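Local coordinates for protein endoglucanase (Ruminococcus champanellensis, PDB 6WQV) that probably hydrolyses internal beta-1,4 linkages of cellulose and related plant polysaccharides as a broad-specificity family 5 glycoside hydrolase, at residues Leu116-Glu121 and Ala137-Ile142; Ala130-Val135 and Arg182-Ser187; Ile146-Gly151 and Arg197-Asn202. All blocks are in the same frame, centred on the assembly; numbering follows the deposited sequence. Where two conformers were deposited one is given.

Interaction 1: Leu116-Glu121 and Ala137-Ile142; sequences LNIHHE and ARLDAI. With GLC (alpha-D-glucopyranose), chain E; BGC (beta-D-glucopyranose), chain B.
Ile118 meets Leu139 and Ile142 inside a beta-alpha-beta unit of the TIM barrel, where the chain leaves strand 113-117 and helix 129-149 packs outside. The CB of Ile118 points at the helix. There the side chain forks: the methyl CG2 lies 4.0 Å from CD1 of Ile142, while CG1, held between the backbone N and the carbonyl carbon (chi1 74°), carries the longer branch onward. At its tip, CD1 rests 3.7 Å from CD2 of Leu139. The isoleucine crosses both partners at about a right angle. Ile142 was modelled in two conformers, which makes its part less certain. Branched aliphatic residues suit this buried layer, since they fill it without needing polar partners; Trp80, Trp143 and Ile146 also touch Ile118.

The next residue, His119, belongs to the glycan pocket. Its NE2 shares a hydrogen bond of 3.0 Å, nearly straight at 171°, with O3 of the glucose GLC, which meets the edge of the ring. Across that ring, ND1 accepts from ND2 of Asn117 at 3.1 Å and 161°, the donor lying in the ring plane, so the imidazole is fixed in rotation at both nitrogens. A leucine in place of His119 would probably leave GLC O3 without this partner and Asn117 ND2 without its acceptor.

Farther along the loop, Glu121 and Arg138 have opposite charges but meet through a single water, which donates to Glu121 OE1 at 2.9 Å and accepts from Arg138 NH2 at 2.9 Å.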
ATOM      1  N   LEU A 116      -4.656   3.436  -5.014  1.00  9.83           N
ATOM      2  CA  LEU A 116      -3.589   4.000  -5.830  1.00  9.29           C
ATOM      3  C   LEU A 116      -2.741   4.909  -4.950  1.00  9.01           C
ATOM      4  O   LEU A 116      -3.288   5.781  -4.264  1.00 10.29           O
ATOM      5  CB  LEU A 116      -4.209   4.818  -6.965  1.00 10.97           C
ATOM      6  CG  LEU A 116      -3.246   5.586  -7.870  1.00 10.52           C
ATOM      7  CD1 LEU A 116      -2.373   4.584  -8.608  1.00 11.48           C
ATOM      8  CD2 LEU A 116      -3.987   6.473  -8.837  1.00 11.72           C
ATOM      9  N   ASN A 117      -1.418   4.721  -4.975  1.00  8.76           N
ATOM     10  CA  ASN A 117      -0.515   5.457  -4.084  1.00  8.44           C
ATOM     11  C   ASN A 117       0.624   6.119  -4.856  1.00 11.00           C
ATOM     12  O   ASN A 117       0.670   6.117  -6.089  1.00 10.24           O
ATOM     13  CB  ASN A 117       0.010   4.554  -2.955  1.00  9.10           C
ATOM     14  CG  ASN A 117       1.153   3.642  -3.388  1.00 10.34           C
ATOM     15  OD1 ASN A 117       1.636   3.706  -4.514  1.00 10.48           O
ATOM     16  ND2 ASN A 117       1.598   2.784  -2.466  1.00 10.24           N
ATOM     17  N   ILE A 118       1.523   6.756  -4.095  1.00 10.34           N
ATOM     18  CA  ILE A 118       2.910   6.977  -4.491  1.00  9.96           C
ATOM     19  C   ILE A 118       3.761   6.054  -3.622  1.00  9.70           C
ATOM     20  O   ILE A 118       3.462   5.862  -2.435  1.00 11.46           O
ATOM     21  CB  ILE A 118       3.359   8.451  -4.406  1.00 11.10           C
ATOM     22  CG1 ILE A 118       3.570   8.936  -2.970  1.00 12.45           C
ATOM     23  CG2 ILE A 118       2.353   9.373  -5.096  1.00 11.45           C
ATOM     24  CD1 ILE A 118       3.994  10.408  -2.887  1.00 14.03           C
ATOM     25  N   HIS A 119       4.791   5.437  -4.217  1.00  9.62           N
ATOM     26  CA  HIS A 119       5.430   4.296  -3.577  1.00  9.50           C
ATOM     27  C   HIS A 119       6.893   4.593  -3.284  1.00 11.59           C
ATOM     28  O   HIS A 119       7.201   5.192  -2.244  1.00 12.64           O
ATOM     29  CB  HIS A 119       5.160   3.006  -4.366  1.00  9.88           C
ATOM     30  CG  HIS A 119       5.283   1.761  -3.544  1.00 10.03           C
ATOM     31  ND1 HIS A 119       4.260   1.300  -2.738  1.00 11.24           N
ATOM     32  CD2 HIS A 119       6.304   0.885  -3.396  1.00 11.13           C
ATOM     33  CE1 HIS A 119       4.648   0.190  -2.139  1.00 10.00           C
ATOM     34  NE2 HIS A 119       5.883  -0.084  -2.523  1.00 10.91           N
ATOM     35  N   HIS A 120       7.831   4.154  -4.121  1.00 12.17           N
ATOM     36  CA  HIS A 120       9.252   4.312  -3.810  1.00 10.71           C
ATOM     37  C   HIS A 120       9.745   5.699  -4.231  1.00 12.86           C
ATOM     38  O   HIS A 120      10.504   5.869  -5.188  1.00 14.06           O
ATOM     39  CB  HIS A 120      10.081   3.227  -4.482  1.00 10.79           C
ATOM     40  CG  HIS A 120       9.822   1.842  -3.977  1.00 11.99           C
ATOM     41  ND1 HIS A 120       9.770   1.530  -2.637  1.00 12.56           N
ATOM     42  CD2 HIS A 120       9.648   0.672  -4.644  1.00 11.40           C
ATOM     43  CE1 HIS A 120       9.557   0.234  -2.493  1.00 12.15           C
ATOM     44  NE2 HIS A 120       9.481  -0.311  -3.698  1.00 12.14           N
ATOM     45  N   GLU A 121       9.326   6.703  -3.456  1.00 12.72           N
ATOM     46  CA  GLU A 121       9.657   8.100  -3.697  1.00 14.07           C
ATOM     47  C   GLU A 121      10.738   8.610  -2.753  1.00 12.03           C
ATOM     48  O   GLU A 121      11.018   9.810  -2.735  1.00 14.17           O
ATOM     49  CB  GLU A 121       8.408   8.965  -3.520  1.00 13.53           C
ATOM     50  CG  GLU A 121       7.239   8.567  -4.414  1.00 12.67           C
ATOM     51  CD  GLU A 121       7.540   8.685  -5.905  1.00 14.16           C
ATOM     52  OE1 GLU A 121       8.025   9.723  -6.391  1.00 15.50           O
ATOM     53  OE2 GLU A 121       7.261   7.707  -6.625  1.00 21.02           O
ATOM     54  N   ALA A 137       5.933  21.006  -1.492  1.00 14.53           N
ATOM     55  CA  ALA A 137       5.631  21.558  -2.811  1.00 13.40           C
ATOM     56  C   ALA A 137       5.545  20.460  -3.869  1.00 14.96           C
ATOM     57  O   ALA A 137       4.645  20.476  -4.720  1.00 15.39           O
ATOM     58  CB  ALA A 137       6.686  22.592  -3.204  1.00 13.85           C
ATOM     59  N   ARG A 138       6.473  19.499  -3.839  1.00 12.94           N
ATOM     60  CA  ARG A 138       6.457  18.423  -4.825  1.00 12.45           C
ATOM     61  C   ARG A 138       5.269  17.501  -4.604  1.00 14.56           C
ATOM     62  O   ARG A 138       4.606  17.088  -5.566  1.00 12.74           O
ATOM     63  CB  ARG A 138       7.774  17.652  -4.759  1.00 13.21           C
ATOM     64  CG  ARG A 138       7.864  16.495  -5.734  1.00 12.59           C
ATOM     65  CD  ARG A 138       9.292  16.064  -5.982  1.00 13.12           C
ATOM     66  NE  ARG A 138       9.342  14.882  -6.845  1.00 14.22           N
ATOM     67  CZ  ARG A 138      10.419  14.477  -7.502  1.00 15.22           C
ATOM     68  NH1 ARG A 138      11.554  15.151  -7.407  1.00 17.83           N
ATOM     69  NH2 ARG A 138      10.365  13.387  -8.265  1.00 16.21           N
ATOM     70  N   LEU A 139       4.966  17.181  -3.347  1.00 13.13           N
ATOM     71  CA  LEU A 139       3.785  16.379  -3.047  1.00 14.01           C
ATOM     72  C   LEU A 139       2.531  17.025  -3.607  1.00 12.93           C
ATOM     73  O   LEU A 139       1.676  16.355  -4.194  1.00 13.93           O
ATOM     74  CB  LEU A 139       3.639  16.241  -1.536  1.00 17.28           C
ATOM     75  CG  LEU A 139       4.353  15.082  -0.857  1.00 18.32           C
ATOM     76  CD1 LEU A 139       4.263  15.265   0.643  1.00 20.44           C
ATOM     77  CD2 LEU A 139       3.737  13.768  -1.293  1.00 15.27           C
ATOM     78  N   ASP A 140       2.378  18.329  -3.390  1.00 12.85           N
ATOM     79  CA  ASP A 140       1.204  19.012  -3.905  1.00 14.23           C
ATOM     80  C   ASP A 140       1.181  18.984  -5.428  1.00 14.26           C
ATOM     81  O   ASP A 140       0.133  18.730  -6.035  1.00 13.24           O
ATOM     82  CB  ASP A 140       1.167  20.436  -3.369  1.00 14.73           C
ATOM     83  CG  ASP A 140       0.107  21.259  -4.022  1.00 17.14           C
ATOM     84  OD1 ASP A 140      -1.091  20.981  -3.792  1.00 17.44           O
ATOM     85  OD2 ASP A 140       0.466  22.162  -4.796  1.00 23.02           O
ATOM     86  N   ALA A 141       2.335  19.197  -6.063  1.00 14.21           N
ATOM     87  CA  ALA A 141       2.376  19.215  -7.520  1.00 14.49           C
ATOM     88  C   ALA A 141       1.979  17.869  -8.114  1.00 14.03           C
ATOM     89  O   ALA A 141       1.214  17.815  -9.086  1.00 14.64           O
ATOM     90  CB  ALA A 141       3.764  19.627  -8.016  1.00 16.06           C
ATOM     91  N   ILE A 142       2.488  16.774  -7.544  0.94 12.85           N
ATOM     92  CA  ILE A 142       2.186  15.474  -8.133  0.94 13.12           C
ATOM     93  C   ILE A 142       0.781  15.010  -7.754  0.94 12.15           C
ATOM     94  O   ILE A 142       0.062  14.456  -8.588  0.94 11.55           O
ATOM     95  CB  ILE A 142       3.268  14.412  -7.849  0.94 14.88           C
ATOM     96  CG1 ILE A 142       3.374  14.045  -6.372  0.94 17.22           C
ATOM     97  CG2 ILE A 142       4.624  14.868  -8.385  0.94 16.36           C
ATOM     98  CD1 ILE A 142       4.226  12.787  -6.164  0.94 17.73           C
TER
HETATM   99  C1  GLC E   1       7.326  -2.556   2.191  1.00 19.28           C
HETATM  100  C2  GLC E   1       7.293  -2.035   0.767  1.00 13.23           C
HETATM  101  C3  GLC E   1       7.344  -2.980  -0.355  1.00 11.80           C
HETATM  102  C4  GLC E   1       8.383  -4.047  -0.107  1.00 11.97           C
HETATM  103  C5  GLC E   1       7.960  -4.779   1.145  1.00 14.21           C
HETATM  104  C6  GLC E   1       8.758  -6.037   1.445  1.00 14.02           C
HETATM  105  O1  GLC E   1       6.123  -2.798   2.792  1.00 19.54           O
HETATM  106  O2  GLC E   1       6.152  -1.128   0.676  1.00 13.78           O
HETATM  107  O3  GLC E   1       7.698  -2.201  -1.558  1.00 11.71           O
HETATM  108  O4  GLC E   1       8.452  -4.909  -1.247  1.00 12.33           O
HETATM  109  O5  GLC E   1       8.107  -3.864   2.303  1.00 16.68           O
HETATM  110  O6  GLC E   1      10.067  -5.752   1.688  1.00 16.40           O
HETATM  111  C2  BGC B   2       9.831  -6.355  -2.511  1.00 12.32           C
HETATM  112  C3  BGC B   2      11.235  -6.585  -2.968  1.00 12.77           C
HETATM  113  C4  BGC B   2      11.856  -5.347  -3.562  1.00 14.81           C
HETATM  114  C5  BGC B   2      11.773  -4.177  -2.606  1.00 14.28           C
HETATM  115  C6  BGC B   2      12.218  -2.861  -3.159  1.00 14.02           C
HETATM  116  C1  BGC B   2       9.744  -5.182  -1.544  1.00 13.71           C
HETATM  117  O2  BGC B   2       9.304  -7.543  -1.871  1.00 13.21           O
HETATM  118  O3  BGC B   2      11.230  -7.668  -3.966  1.00 14.48           O
HETATM  119  O4  BGC B   2      13.298  -5.570  -3.790  1.00 17.94           O
HETATM  120  O5  BGC B   2      10.356  -3.985  -2.189  1.00 13.62           O
HETATM  121  O6  BGC B   2      12.279  -1.892  -2.107  1.00 19.75           O
HETATM  122  O   HOH W   1       7.796  12.009  -8.175  1.00 16.78           O

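Interaction 2: Ala130-Val135 and Arg182-Ser187; sequences AQKDSV and RQVINS
Of segments 130-135 and 182-187, Lys132 and Val184 have the nearest CA atoms, 6.7 Å apart. The segments belong to helices 129-149 and 179-197, consecutive helices in the outer layer of the (beta/alpha)8 barrel, and the contact lies near their N-terminal ends.

Lys132 carries one side of it alone, and its long aliphatic chain suits a place that is only partly buried. With CG anti to the backbone N (chi1 180°) and every later bond extended, the lysine reaches straight across to the other helix and passes two residues one helical turn apart. Low on the chain, CG lies 4.2 Å from CG1 of Val184, a loose apolar touch in which the two side chains cross obliquely. Val184 is buried, and its compact branched shape offers a methyl group to the methylenes of the lysine without bringing in a polar atom.

Nearer the tip, the contact tightens. CE of Lys132 comes within 3.7 Å of CB of Ser187 and closer still to its hydroxyl. Because CE adjoins the ammonium nitrogen, it is likely to be somewhat polarised and therefore a tolerable neighbour for an oxygen, although the contact remains van der Waals packing. Serine is small enough to let the lysine chain lie against its helix, and its OG has a proper polar partner in ND2 of Asn136, just beyond segment 130-135, so that a second link runs between the same two helices.

On another side of helix 179-197, Arg182 makes a salt bridge to Asp224, and Asn186 bonds to the backbone of Asp224 and Val226. The shortest approach between the segments is from Lys132 CE to Ser187 OG, 3.4 Å.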
ATOM      1  N   ALA A 130      14.801  20.379   6.935  1.00 23.09           N
ATOM      2  CA  ALA A 130      15.531  21.024   5.851  1.00 23.27           C
ATOM      3  C   ALA A 130      14.877  20.761   4.498  1.00 22.24           C
ATOM      4  O   ALA A 130      14.971  21.604   3.599  1.00 24.60           O
ATOM      5  CB  ALA A 130      16.981  20.540   5.837  1.00 26.36           C
ATOM      6  N   GLN A 131      14.223  19.611   4.329  1.00 21.21           N
ATOM      7  CA  GLN A 131      13.584  19.265   3.064  1.00 18.73           C
ATOM      8  C   GLN A 131      12.090  19.559   3.041  1.00 18.44           C
ATOM      9  O   GLN A 131      11.485  19.518   1.965  1.00 17.76           O
ATOM     10  CB  GLN A 131      13.824  17.785   2.746  1.00 19.06           C
ATOM     11  CG  GLN A 131      15.270  17.477   2.399  1.00 20.60           C
ATOM     12  CD  GLN A 131      15.682  18.105   1.077  1.00 22.32           C
ATOM     13  OE1 GLN A 131      14.898  18.146   0.131  1.00 21.66           O
ATOM     14  NE2 GLN A 131      16.909  18.608   1.014  1.00 25.48           N
ATOM     15  N   LYS A 132      11.503  19.899   4.189  1.00 16.03           N
ATOM     16  CA  LYS A 132      10.049  19.920   4.338  1.00 14.89           C
ATOM     17  C   LYS A 132       9.346  20.784   3.299  1.00 15.59           C
ATOM     18  O   LYS A 132       8.375  20.342   2.673  1.00 14.88           O
ATOM     19  CB  LYS A 132       9.726  20.417   5.744  1.00 18.30           C
ATOM     20  CG  LYS A 132       8.260  20.517   6.077  1.00 18.85           C
ATOM     21  CD  LYS A 132       8.121  21.091   7.477  1.00 20.55           C
ATOM     22  CE  LYS A 132       6.675  21.346   7.855  1.00 22.51           C
ATOM     23  NZ  LYS A 132       6.565  21.899   9.240  1.00 25.87           N
ATOM     24  N   ASP A 133       9.787  22.033   3.126  1.00 17.17           N
ATOM     25  CA  ASP A 133       9.080  22.929   2.214  1.00 17.47           C
ATOM     26  C   ASP A 133       9.149  22.412   0.779  1.00 16.62           C
ATOM     27  O   ASP A 133       8.147  22.427   0.055  1.00 16.44           O
ATOM     28  CB  ASP A 133       9.649  24.345   2.304  1.00 18.43           C
ATOM     29  CG  ASP A 133       9.330  25.028   3.622  1.00 22.27           C
ATOM     30  OD1 ASP A 133       8.477  24.522   4.381  1.00 23.07           O
ATOM     31  OD2 ASP A 133       9.942  26.082   3.891  1.00 23.12           O
ATOM     32  N   SER A 134      10.332  21.957   0.355  1.00 18.14           N
ATOM     33  CA  SER A 134      10.503  21.424  -0.994  1.00 16.70           C
ATOM     34  C   SER A 134       9.641  20.189  -1.201  1.00 16.35           C
ATOM     35  O   SER A 134       8.992  20.035  -2.245  1.00 15.48           O
ATOM     36  CB  SER A 134      11.979  21.084  -1.206  1.00 18.13           C
ATOM     37  OG  SER A 134      12.219  20.453  -2.453  1.00 20.94           O
ATOM     38  N   VAL A 135       9.613  19.299  -0.211  1.00 15.33           N
ATOM     39  CA  VAL A 135       8.848  18.066  -0.349  1.00 13.53           C
ATOM     40  C   VAL A 135       7.357  18.360  -0.387  1.00 13.79           C
ATOM     41  O   VAL A 135       6.617  17.784  -1.196  1.00 14.06           O
ATOM     42  CB  VAL A 135       9.220  17.088   0.779  1.00 14.85           C
ATOM     43  CG1 VAL A 135       8.317  15.874   0.736  1.00 15.79           C
ATOM     44  CG2 VAL A 135      10.680  16.681   0.665  1.00 15.64           C
ATOM     45  N   ARG A 182       9.103  12.125  12.397  1.00 15.27           N
ATOM     46  CA  ARG A 182       7.704  11.802  12.655  1.00 14.67           C
ATOM     47  C   ARG A 182       6.842  13.051  12.576  1.00 13.42           C
ATOM     48  O   ARG A 182       5.716  13.015  12.064  1.00 14.47           O
ATOM     49  CB  ARG A 182       7.585  11.080  13.996  1.00 14.06           C
ATOM     50  CG  ARG A 182       8.396   9.783  14.011  1.00 14.98           C
ATOM     51  CD  ARG A 182       8.238   8.966  15.285  1.00 16.14           C
ATOM     52  NE  ARG A 182       8.699   9.607  16.512  1.00 18.05           N
ATOM     53  CZ  ARG A 182       9.892   9.420  17.077  1.00 19.33           C
ATOM     54  NH1 ARG A 182      10.801   8.627  16.515  1.00 20.04           N
ATOM     55  NH2 ARG A 182      10.177  10.042  18.207  1.00 20.98           N
ATOM     56  N   GLN A 183       7.364  14.180  13.070  0.53 13.65           N
ATOM     57  CA  GLN A 183       6.646  15.443  12.944  0.53 14.70           C
ATOM     58  C   GLN A 183       6.444  15.812  11.482  0.53 14.64           C
ATOM     59  O   GLN A 183       5.328  16.119  11.051  0.53 14.53           O
ATOM     60  CB  GLN A 183       7.427  16.563  13.631  0.53 16.64           C
ATOM     61  CG  GLN A 183       7.394  16.573  15.141  0.53 19.89           C
ATOM     62  CD  GLN A 183       8.338  17.614  15.723  0.53 26.73           C
ATOM     63  OE1 GLN A 183       9.285  18.048  15.064  0.53 27.76           O
ATOM     64  NE2 GLN A 183       8.082  18.022  16.959  0.53 30.07           N
ATOM     65  N   VAL A 184       7.533  15.825  10.706  1.00 14.77           N
ATOM     66  CA  VAL A 184       7.457  16.261   9.315  1.00 13.72           C
ATOM     67  C   VAL A 184       6.477  15.406   8.513  1.00 14.19           C
ATOM     68  O   VAL A 184       5.758  15.918   7.647  1.00 14.45           O
ATOM     69  CB  VAL A 184       8.872  16.275   8.702  1.00 15.33           C
ATOM     70  CG1 VAL A 184       8.807  16.544   7.214  1.00 17.59           C
ATOM     71  CG2 VAL A 184       9.731  17.346   9.376  1.00 15.64           C
ATOM     72  N   ILE A 185       6.421  14.098   8.793  1.00 12.28           N
ATOM     73  CA  ILE A 185       5.485  13.222   8.084  1.00 12.72           C
ATOM     74  C   ILE A 185       4.038  13.649   8.312  1.00 12.58           C
ATOM     75  O   ILE A 185       3.209  13.563   7.393  1.00 12.52           O
ATOM     76  CB  ILE A 185       5.773  11.745   8.450  1.00 12.40           C
ATOM     77  CG1 ILE A 185       7.071  11.306   7.755  1.00 13.31           C
ATOM     78  CG2 ILE A 185       4.587  10.856   8.100  1.00 15.05           C
ATOM     79  CD1 ILE A 185       7.681  10.048   8.313  1.00 14.10           C
ATOM     80  N   ASN A 186       3.713  14.152   9.511  1.00 12.09           N
ATOM     81  CA  ASN A 186       2.365  14.667   9.728  1.00 12.17           C
ATOM     82  C   ASN A 186       2.059  15.821   8.774  1.00 12.24           C
ATOM     83  O   ASN A 186       0.931  15.953   8.290  1.00 13.84           O
ATOM     84  CB  ASN A 186       2.167  15.102  11.178  1.00 12.85           C
ATOM     85  CG  ASN A 186       2.198  13.940  12.148  1.00 14.29           C
ATOM     86  OD1 ASN A 186       1.812  12.818  11.809  1.00 13.39           O
ATOM     87  ND2 ASN A 186       2.657  14.201  13.365  1.00 15.25           N
ATOM     88  N   SER A 187       3.046  16.687   8.520  1.00 11.83           N
ATOM     89  CA  SER A 187       2.858  17.769   7.557  1.00 12.45           C
ATOM     90  C   SER A 187       2.615  17.225   6.155  1.00 13.03           C
ATOM     91  O   SER A 187       1.743  17.719   5.430  1.00 13.19           O
ATOM     92  CB  SER A 187       4.089  18.678   7.563  1.00 14.84           C
ATOM     93  OG  SER A 187       3.969  19.733   6.625  1.00 18.87           O
TER

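Interaction 3: Ile146-Gly151 and Arg197-Asn202; sequences IATRFG and RATGGN
Thr199 faces Ala147 and Thr148 where helix 129-149 ends, and Gly151 lies against Asn202 just beyond. The closer packing is at this second pair: Gly151 O comes 3.3 Å from CB of Asn202, which follows a type I turn, Arg197 to Gly200, and a second glycine, Gly201. A water also links the two backbones there, donating to Gly151 O at 3.1 Å and accepting from Asn202 N at 2.8 Å. Gly200, with phi 61°, and Gly201 both have positive phi, a backbone shape that most other residues adopt at a cost. Glycine also suits position 151, since a CB there would crowd the carbonyl oxygen of Ala147.

Toward solvent, at exposed Thr148, the contact is looser. The methyls CG2 of Thr148 and CG2 of Thr199 touch at 3.8 Å, while Thr148 OG1 turns back to the carbonyl of Thr144 in its own helix. On the buried side, OG1 of Thr199 stays 4.2 Å from CB of Ala147; its polar partners are Val196 O and Asn203 ND2, and that amide also bonds Ala147 O. Such packing between successive helix-to-strand connections is characteristic of the N-terminal face of a TIM barrel, opposite the face that bears the active site.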
ATOM      1  N   ILE A 146      -2.327  13.613 -10.092  1.00 11.17           N
ATOM      2  CA  ILE A 146      -2.949  12.301  -9.939  1.00 12.22           C
ATOM      3  C   ILE A 146      -4.428  12.458  -9.625  1.00 11.00           C
ATOM      4  O   ILE A 146      -5.285  11.799 -10.228  1.00 12.48           O
ATOM      5  CB  ILE A 146      -2.232  11.467  -8.859  1.00 11.54           C
ATOM      6  CG1 ILE A 146      -0.764  11.260  -9.240  1.00 12.64           C
ATOM      7  CG2 ILE A 146      -2.968  10.141  -8.640  1.00 12.22           C
ATOM      8  CD1 ILE A 146       0.121  10.777  -8.086  1.00 13.23           C
ATOM      9  N   ALA A 147      -4.753  13.362  -8.704  1.00 10.98           N
ATOM     10  CA  ALA A 147      -6.135  13.507  -8.273  1.00 10.87           C
ATOM     11  C   ALA A 147      -7.016  14.010  -9.405  1.00 12.02           C
ATOM     12  O   ALA A 147      -8.173  13.596  -9.525  1.00 13.08           O
ATOM     13  CB  ALA A 147      -6.219  14.446  -7.073  1.00 13.83           C
ATOM     14  N   THR A 148      -6.504  14.908 -10.248  1.00 12.44           N
ATOM     15  CA  THR A 148      -7.339  15.390 -11.341  1.00 14.54           C
ATOM     16  C   THR A 148      -7.540  14.309 -12.394  1.00 13.66           C
ATOM     17  O   THR A 148      -8.640  14.170 -12.941  1.00 15.76           O
ATOM     18  CB  THR A 148      -6.800  16.687 -11.949  1.00 17.51           C
ATOM     19  OG1 THR A 148      -5.475  16.509 -12.446  1.00 19.99           O
ATOM     20  CG2 THR A 148      -6.781  17.787 -10.916  1.00 16.06           C
ATOM     21  N   ARG A 149      -6.506  13.513 -12.691  1.00 13.42           N
ATOM     22  CA  ARG A 149      -6.694  12.462 -13.686  1.00 15.14           C
ATOM     23  C   ARG A 149      -7.758  11.467 -13.235  1.00 13.56           C
ATOM     24  O   ARG A 149      -8.550  10.976 -14.053  1.00 14.06           O
ATOM     25  CB  ARG A 149      -5.376  11.735 -13.971  1.00 13.78           C
ATOM     26  CG  ARG A 149      -5.533  10.496 -14.859  1.00 15.23           C
ATOM     27  CD  ARG A 149      -5.991  10.841 -16.278  1.00 20.70           C
ATOM     28  NE  ARG A 149      -4.900  11.364 -17.093  1.00 22.05           N
ATOM     29  CZ  ARG A 149      -4.244  10.684 -18.035  1.00 20.95           C
ATOM     30  NH1 ARG A 149      -4.542   9.421 -18.318  1.00 20.70           N
ATOM     31  NH2 ARG A 149      -3.267  11.287 -18.695  1.00 21.93           N
ATOM     32  N   PHE A 150      -7.787  11.155 -11.937  1.00 11.52           N
ATOM     33  CA  PHE A 150      -8.628  10.105 -11.381  1.00 12.11           C
ATOM     34  C   PHE A 150      -9.839  10.654 -10.644  1.00 13.23           C
ATOM     35  O   PHE A 150     -10.524   9.904  -9.946  1.00 13.77           O
ATOM     36  CB  PHE A 150      -7.789   9.174 -10.496  1.00 12.55           C
ATOM     37  CG  PHE A 150      -6.825   8.322 -11.276  1.00 12.07           C
ATOM     38  CD1 PHE A 150      -7.245   7.131 -11.846  1.00 13.35           C
ATOM     39  CD2 PHE A 150      -5.515   8.729 -11.472  1.00 12.37           C
ATOM     40  CE1 PHE A 150      -6.373   6.363 -12.591  1.00 11.85           C
ATOM     41  CE2 PHE A 150      -4.637   7.956 -12.209  1.00 12.96           C
ATOM     42  CZ  PHE A 150      -5.066   6.777 -12.773  1.00 12.48           C
ATOM     43  N   GLY A 151     -10.148  11.935 -10.824  1.00 13.95           N
ATOM     44  CA  GLY A 151     -11.182  12.555 -10.022  1.00 13.87           C
ATOM     45  C   GLY A 151     -12.590  12.081 -10.302  1.00 15.15           C
ATOM     46  O   GLY A 151     -13.456  12.222  -9.433  1.00 17.79           O
ATOM     47  N   ARG A 197      -8.509  17.413  -1.631  1.00 11.96           N
ATOM     48  CA  ARG A 197      -9.810  18.041  -1.410  1.00 12.07           C
ATOM     49  C   ARG A 197      -9.976  19.299  -2.255  1.00 12.45           C
ATOM     50  O   ARG A 197     -11.104  19.662  -2.615  1.00 14.14           O
ATOM     51  CB  ARG A 197     -10.015  18.358   0.073  1.00 12.29           C
ATOM     52  CG  ARG A 197      -9.952  17.162   1.007  1.00 11.86           C
ATOM     53  CD  ARG A 197     -10.945  16.070   0.607  1.00 12.41           C
ATOM     54  NE  ARG A 197     -10.983  15.032   1.632  1.00 12.78           N
ATOM     55  CZ  ARG A 197     -11.278  13.760   1.405  1.00 13.05           C
ATOM     56  NH1 ARG A 197     -11.571  13.342   0.172  1.00 13.26           N
ATOM     57  NH2 ARG A 197     -11.277  12.905   2.418  1.00 12.93           N
ATOM     58  N   ALA A 198      -8.866  19.964  -2.589  1.00 11.60           N
ATOM     59  CA  ALA A 198      -8.889  21.176  -3.395  1.00 11.84           C
ATOM     60  C   ALA A 198      -9.353  20.937  -4.824  1.00 12.98           C
ATOM     61  O   ALA A 198      -9.601  21.916  -5.543  1.00 14.66           O
ATOM     62  CB  ALA A 198      -7.482  21.780  -3.401  1.00 13.46           C
ATOM     63  N   THR A 199      -9.474  19.686  -5.258  1.00 12.49           N
ATOM     64  CA  THR A 199      -9.967  19.393  -6.599  1.00 14.02           C
ATOM     65  C   THR A 199     -11.472  19.171  -6.638  1.00 14.78           C
ATOM     66  O   THR A 199     -12.041  19.093  -7.729  1.00 15.76           O
ATOM     67  CB  THR A 199      -9.236  18.194  -7.219  1.00 14.81           C
ATOM     68  OG1 THR A 199      -9.473  17.000  -6.458  1.00 13.64           O
ATOM     69  CG2 THR A 199      -7.740  18.459  -7.271  1.00 15.47           C
ATOM     70  N   GLY A 200     -12.130  19.077  -5.482  1.00 14.58           N
ATOM     71  CA  GLY A 200     -13.578  18.986  -5.466  1.00 15.85           C
ATOM     72  C   GLY A 200     -14.126  17.761  -6.191  1.00 14.89           C
ATOM     73  O   GLY A 200     -13.446  16.752  -6.398  1.00 14.82           O
ATOM     74  N   GLY A 201     -15.396  17.878  -6.576  1.00 15.43           N
ATOM     75  CA  GLY A 201     -16.067  16.767  -7.233  1.00 15.71           C
ATOM     76  C   GLY A 201     -16.079  15.532  -6.354  1.00 15.54           C
ATOM     77  O   GLY A 201     -16.228  15.609  -5.127  1.00 15.92           O
ATOM     78  N   ASN A 202     -15.931  14.366  -6.987  1.00 14.23           N
ATOM     79  CA  ASN A 202     -15.902  13.121  -6.229  1.00 12.38           C
ATOM     80  C   ASN A 202     -14.719  13.086  -5.268  1.00 14.14           C
ATOM     81  O   ASN A 202     -14.768  12.388  -4.246  1.00 13.52           O
ATOM     82  CB  ASN A 202     -15.838  11.916  -7.175  1.00 14.22           C
ATOM     83  CG  ASN A 202     -17.164  11.629  -7.873  1.00 14.83           C
ATOM     84  OD1 ASN A 202     -18.164  12.328  -7.686  1.00 17.18           O
ATOM     85  ND2 ASN A 202     -17.171  10.580  -8.699  1.00 16.96           N
TER
HETATM   86  O   HOH W   2     -15.783  14.172  -9.797  1.00 25.67           O

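Overall arrangement
Helix 129-149 runs through all three contacts: interaction 2 uses its start, interaction 1 its middle and interaction 3 its end. The centre of interaction 1 lies about 13 Å from that of interaction 2 and about 14 Å from that of interaction 3, whereas the centres of interactions 2 and 3 are about 23 Å apart. Interactions 1 and 3 share core packing, with Leu116 CD2 3.7 Å from Phe150 CE2 and Ile118 CG2 4.0 Å from Ile146 CD1. Interaction 1 alone holds residues of the glycan pocket; interactions 2 and 3 join the same helix to helix 179-197 and to the loop after it, respectively.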